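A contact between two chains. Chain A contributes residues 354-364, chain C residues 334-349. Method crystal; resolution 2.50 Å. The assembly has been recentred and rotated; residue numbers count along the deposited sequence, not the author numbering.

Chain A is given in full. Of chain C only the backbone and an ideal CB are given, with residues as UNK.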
# COMPACT_ATOMS: atom_id res chain seq x y z
N ASP A 354 -4.17 -23.70 -8.45
CA ASP A 354 -2.88 -24.40 -8.35
C ASP A 354 -1.66 -23.49 -8.43
O ASP A 354 -0.68 -23.70 -7.71
CB ASP A 354 -2.79 -25.56 -9.32
CG ASP A 354 -3.77 -26.67 -8.99
OD1 ASP A 354 -4.37 -26.69 -7.87
OD2 ASP A 354 -3.93 -27.55 -9.84
N LEU A 355 -1.73 -22.47 -9.30
CA LEU A 355 -0.60 -21.57 -9.52
C LEU A 355 -0.34 -20.79 -8.21
O LEU A 355 0.79 -20.71 -7.72
CB LEU A 355 -0.90 -20.64 -10.70
CG LEU A 355 -0.26 -20.68 -12.10
CD1 LEU A 355 0.51 -21.93 -12.45
CD2 LEU A 355 -1.30 -20.41 -13.15
N MET A 356 -1.41 -20.26 -7.62
CA MET A 356 -1.31 -19.52 -6.36
C MET A 356 -0.72 -20.42 -5.29
O MET A 356 0.16 -20.00 -4.55
CB MET A 356 -2.67 -18.98 -5.91
CG MET A 356 -3.33 -18.16 -6.95
SD MET A 356 -4.99 -17.62 -6.58
CE MET A 356 -5.70 -19.12 -6.06
N MET A 357 -1.17 -21.67 -5.25
CA MET A 357 -0.72 -22.59 -4.23
C MET A 357 0.76 -22.87 -4.46
O MET A 357 1.57 -22.71 -3.55
CB MET A 357 -1.59 -23.87 -4.25
CG MET A 357 -1.15 -24.98 -3.30
SD MET A 357 0.34 -25.91 -3.81
CE MET A 357 -0.24 -26.70 -5.33
N LEU A 358 1.10 -23.30 -5.67
CA LEU A 358 2.49 -23.73 -5.98
C LEU A 358 3.54 -22.61 -5.75
O LEU A 358 4.70 -22.89 -5.34
CB LEU A 358 2.60 -24.30 -7.41
CG LEU A 358 3.97 -24.85 -7.81
CD1 LEU A 358 4.44 -25.94 -6.83
CD2 LEU A 358 3.97 -25.40 -9.25
N SER A 359 3.13 -21.38 -6.03
CA SER A 359 3.91 -20.17 -5.73
C SER A 359 4.63 -20.22 -4.38
O SER A 359 5.82 -19.88 -4.25
CB SER A 359 2.96 -18.96 -5.75
OG SER A 359 3.57 -17.81 -5.18
N ASP A 360 3.90 -20.64 -3.36
CA ASP A 360 4.39 -20.52 -2.01
C ASP A 360 4.57 -21.86 -1.32
O ASP A 360 5.15 -21.89 -0.24
CB ASP A 360 3.43 -19.65 -1.19
CG ASP A 360 3.35 -18.22 -1.70
OD1 ASP A 360 4.34 -17.77 -2.28
OD2 ASP A 360 2.32 -17.54 -1.50
N ARG A 361 4.11 -22.96 -1.92
CA ARG A 361 4.22 -24.28 -1.30
C ARG A 361 5.61 -24.54 -0.69
O ARG A 361 5.69 -25.20 0.38
CB ARG A 361 3.80 -25.45 -2.26
CG ARG A 361 4.27 -26.86 -1.75
CD ARG A 361 3.90 -28.08 -2.62
NE ARG A 361 2.48 -28.20 -2.50
CZ ARG A 361 1.78 -29.22 -2.04
NH1 ARG A 361 2.34 -30.37 -1.69
NH2 ARG A 361 0.46 -29.06 -1.99
N TYR A 362 6.68 -24.05 -1.33
CA TYR A 362 8.05 -24.39 -0.87
C TYR A 362 8.75 -23.26 -0.12
O TYR A 362 9.91 -23.41 0.34
CB TYR A 362 8.92 -24.95 -2.02
CG TYR A 362 8.36 -26.25 -2.59
CD1 TYR A 362 8.40 -27.45 -1.86
CD2 TYR A 362 7.73 -26.27 -3.85
CE1 TYR A 362 7.86 -28.64 -2.38
CE2 TYR A 362 7.19 -27.44 -4.37
CZ TYR A 362 7.27 -28.63 -3.64
OH TYR A 362 6.72 -29.78 -4.17
N ARG A 363 8.05 -22.14 0.02
CA ARG A 363 8.61 -21.00 0.69
C ARG A 363 8.95 -21.26 2.16
O ARG A 363 9.94 -20.71 2.64
CB ARG A 363 7.69 -19.80 0.57
CG ARG A 363 8.40 -18.42 0.53
CD ARG A 363 7.38 -17.32 0.21
NE ARG A 363 7.07 -17.40 -1.20
CZ ARG A 363 7.83 -16.89 -2.17
NH1 ARG A 363 8.97 -16.24 -1.90
NH2 ARG A 363 7.47 -17.07 -3.42
N ASP A 364 8.15 -22.07 2.86
CA ASP A 364 8.24 -22.22 4.33
C ASP A 364 7.32 -23.35 4.79
O ASP A 364 6.30 -23.61 4.14
CB ASP A 364 7.77 -20.93 4.99
CG ASP A 364 8.25 -20.78 6.42
OD1 ASP A 364 7.46 -21.09 7.34
OD2 ASP A 364 9.43 -20.37 6.64
N UNK C 334 6.72 -8.37 -5.51
CA UNK C 334 7.52 -9.58 -5.57
C UNK C 334 6.63 -10.82 -5.60
O UNK C 334 6.93 -11.80 -6.32
CB UNK C 334 8.48 -9.64 -4.38
N UNK C 335 5.55 -10.79 -4.83
CA UNK C 335 4.62 -11.90 -4.85
C UNK C 335 3.87 -11.94 -6.18
O UNK C 335 3.66 -13.03 -6.74
CB UNK C 335 3.64 -11.80 -3.68
N UNK C 336 3.48 -10.78 -6.72
CA UNK C 336 2.81 -10.77 -8.04
C UNK C 336 3.74 -11.40 -9.07
O UNK C 336 3.29 -12.17 -9.93
CB UNK C 336 2.43 -9.35 -8.46
N UNK C 337 5.03 -11.08 -8.99
CA UNK C 337 6.00 -11.66 -9.87
C UNK C 337 6.17 -13.15 -9.59
O UNK C 337 6.36 -13.92 -10.54
CB UNK C 337 7.34 -10.93 -9.73
N UNK C 338 6.09 -13.58 -8.32
CA UNK C 338 6.14 -15.04 -8.04
C UNK C 338 5.02 -15.85 -8.72
O UNK C 338 5.24 -16.96 -9.20
CB UNK C 338 6.06 -15.27 -6.53
N UNK C 339 3.80 -15.29 -8.72
CA UNK C 339 2.65 -15.93 -9.37
C UNK C 339 2.99 -16.10 -10.85
O UNK C 339 2.85 -17.19 -11.42
CB UNK C 339 1.37 -15.11 -9.19
N UNK C 340 3.50 -15.03 -11.46
CA UNK C 340 3.80 -15.03 -12.88
C UNK C 340 4.93 -16.03 -13.17
O UNK C 340 4.87 -16.79 -14.14
CB UNK C 340 4.18 -13.62 -13.35
N UNK C 341 5.95 -16.03 -12.33
CA UNK C 341 7.05 -16.96 -12.52
C UNK C 341 6.66 -18.42 -12.36
O UNK C 341 7.20 -19.27 -13.11
CB UNK C 341 8.17 -16.63 -11.53
N UNK C 342 5.72 -18.70 -11.43
CA UNK C 342 5.17 -20.03 -11.28
C UNK C 342 4.43 -20.40 -12.57
O UNK C 342 4.58 -21.51 -13.08
CB UNK C 342 4.24 -20.11 -10.07
N UNK C 343 3.67 -19.48 -13.14
CA UNK C 343 3.03 -19.77 -14.42
C UNK C 343 4.04 -20.06 -15.53
O UNK C 343 3.87 -20.99 -16.29
CB UNK C 343 2.14 -18.60 -14.83
N UNK C 344 5.13 -19.32 -15.60
CA UNK C 344 6.14 -19.60 -16.61
C UNK C 344 6.71 -20.97 -16.44
O UNK C 344 6.78 -21.73 -17.39
CB UNK C 344 7.26 -18.56 -16.56
N UNK C 345 7.15 -21.29 -15.22
CA UNK C 345 7.86 -22.56 -14.93
C UNK C 345 7.01 -23.78 -15.22
O UNK C 345 7.54 -24.86 -15.49
CB UNK C 345 8.30 -22.60 -13.47
N UNK C 346 5.68 -23.61 -15.15
CA UNK C 346 4.77 -24.72 -15.35
C UNK C 346 4.05 -24.63 -16.67
O UNK C 346 3.11 -25.39 -16.90
CB UNK C 346 3.75 -24.78 -14.21
N UNK C 347 4.49 -23.70 -17.53
CA UNK C 347 3.94 -23.50 -18.88
C UNK C 347 2.47 -23.18 -18.83
O UNK C 347 1.70 -23.66 -19.66
CB UNK C 347 4.17 -24.74 -19.75
N UNK C 348 2.07 -22.37 -17.87
CA UNK C 348 0.70 -21.87 -17.84
C UNK C 348 0.67 -20.37 -17.97
O UNK C 348 -0.34 -19.77 -17.62
CB UNK C 348 -0.00 -22.30 -16.55
N UNK C 349 1.76 -19.77 -18.43
CA UNK C 349 1.82 -18.31 -18.58
C UNK C 349 0.75 -17.77 -19.51
O UNK C 349 0.11 -16.78 -19.17
CB UNK C 349 3.20 -17.89 -19.10

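Two helices cross steeply, with 106° between their N-to-C directions and an axial approach of 8.7 Å. The contact runs along successive turns of chain C from 335 to 346, with 348 beyond the helix; 338, 342, 346 and 348 point toward chain A, while 335 and 339 point sideways and reach in with their ends. Position 334 has nothing of chain A within 5.5 Å of its ideal CB; it is Ala334(C).

At 335 the CB touches nothing, but Arg363(A) and Asp360(A) lie beyond it, joined by a salt bridge (NE to OD1, 3.0 Å). A long or aromatic side chain could reach them. The residue is Tyr335(C). Its CE1 lies over one face of the Arg363(A) guanidinium, 3.8 Å from NE, while Asp360(A) OD1 sits at the ring edge, 3.4 Å from CE1.

Positions 336 and 337 are out of reach; they are Asp336(C) and Cys337(C).

At 338 the ideal CB already stands 3.8 Å from Ser359(A) OG and 3.9 Å from Arg363(A) NH2. A small residue, glycine, alanine or serine, suits this. Ala338(C) packs its methyl there.

The CB of 339 is 5.3 Å from Ser359(A) OG, with Leu355(A) and Met356(A) farther along; a medium or long apolar side chain would fit. Leu339(C) brings CD1 to 3.9 Å from Met356(A) CG and 4.1 Å from Leu355(A) CB.

Positions 340, 341, 344 and 345 make no contact and set no demand; they are Met340(C), Asn341(C), Leu344(C) and Glu345(C).

At 342 the helices come closest in register, CA to CA 5.7 Å from Ser359(A). The ideal CB faces Leu355(A) O at 4.2 Å and Ser359(A) CA at 4.3 Å, favouring alanine, serine, threonine or valine. Thr342(C) directs OG1 back to its own helix, donating to Ala338(C) O (2.8 Å), yet OG1 also packs 3.3 Å from Ser359(A) CA. Its CG2 lies 3.8 Å from Leu358(A) CB.

At 343 the sideways CB is 4.2 Å from Leu355(A) CG, so a small apolar residue is apt: Ala343(C), whose CB packs against that leucine.

Position 346 leaves helical angles and faces the ends of Leu355(A) and Leu358(A). A compact side chain with apolar surface, such as threonine or valine, would suit. Thr346(C) places CG2 3.6 Å from Leu358(A) CD2 and OG1 3.4 Å from Leu355(A) CD1.

Position 347 points away, and its positive phi favours glycine or asparagine; it is Lys347(C). At 348, an N-cap position, the CB is 4.1 Å from Leu355(A) CD2; serine, threonine, aspartate or asparagine are plausible, and Asn348(C) covers that leucine. Position 349 points away: Asp349(C).

Chain C 334-349: AYDCALMNTALETKND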
# COMPACT_ATOMS: atom_id res chain seq x y z
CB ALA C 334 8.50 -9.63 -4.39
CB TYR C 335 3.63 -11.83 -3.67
CG TYR C 335 4.01 -12.54 -2.40
CD1 TYR C 335 4.25 -13.91 -2.39
CD2 TYR C 335 4.09 -11.85 -1.19
CE1 TYR C 335 4.57 -14.59 -1.22
CE2 TYR C 335 4.44 -12.51 0.03
CZ TYR C 335 4.67 -13.88 -0.01
OH TYR C 335 4.98 -14.55 1.14
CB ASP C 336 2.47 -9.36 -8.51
CG ASP C 336 1.42 -8.67 -7.66
OD1 ASP C 336 0.61 -9.32 -6.97
OD2 ASP C 336 1.42 -7.42 -7.69
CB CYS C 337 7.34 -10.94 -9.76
SG CYS C 337 7.38 -9.26 -10.44
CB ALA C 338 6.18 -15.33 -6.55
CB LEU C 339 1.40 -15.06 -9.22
CG LEU C 339 0.13 -15.71 -9.74
CD1 LEU C 339 -0.23 -16.98 -8.94
CD2 LEU C 339 -1.04 -14.72 -9.76
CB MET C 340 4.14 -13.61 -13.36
CG MET C 340 2.93 -12.70 -13.65
SD MET C 340 3.40 -11.09 -14.34
CE MET C 340 3.90 -10.13 -12.90
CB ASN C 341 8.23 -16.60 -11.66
CG ASN C 341 8.75 -15.21 -11.97
OD1 ASN C 341 8.44 -14.62 -13.03
ND2 ASN C 341 9.54 -14.66 -11.05
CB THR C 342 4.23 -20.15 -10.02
OG1 THR C 342 4.96 -19.77 -8.85
CG2 THR C 342 3.74 -21.54 -9.84
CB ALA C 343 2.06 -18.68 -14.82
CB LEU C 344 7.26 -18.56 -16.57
CG LEU C 344 6.87 -17.24 -17.20
CD1 LEU C 344 7.72 -16.12 -16.61
CD2 LEU C 344 6.95 -17.27 -18.75
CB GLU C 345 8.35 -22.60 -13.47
CG GLU C 345 9.43 -21.58 -13.15
CD GLU C 345 10.62 -21.64 -14.09
OE1 GLU C 345 11.06 -22.76 -14.48
OE2 GLU C 345 11.16 -20.56 -14.44
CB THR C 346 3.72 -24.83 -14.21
OG1 THR C 346 2.86 -23.67 -14.21
CG2 THR C 346 4.39 -25.01 -12.85
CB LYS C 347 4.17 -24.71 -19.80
CG LYS C 347 5.53 -24.72 -20.48
CD LYS C 347 6.45 -25.80 -19.93
CE LYS C 347 7.93 -25.28 -19.70
NZ LYS C 347 8.53 -24.43 -20.84
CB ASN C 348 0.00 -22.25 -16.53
CG ASN C 348 -0.25 -23.72 -16.41
OD1 ASN C 348 0.42 -24.38 -15.64
ND2 ASN C 348 -1.25 -24.24 -17.12
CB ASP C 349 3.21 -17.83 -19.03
CG ASP C 349 3.74 -18.60 -20.22
OD1 ASP C 349 3.99 -19.82 -20.09
OD2 ASP C 349 3.92 -17.98 -21.30
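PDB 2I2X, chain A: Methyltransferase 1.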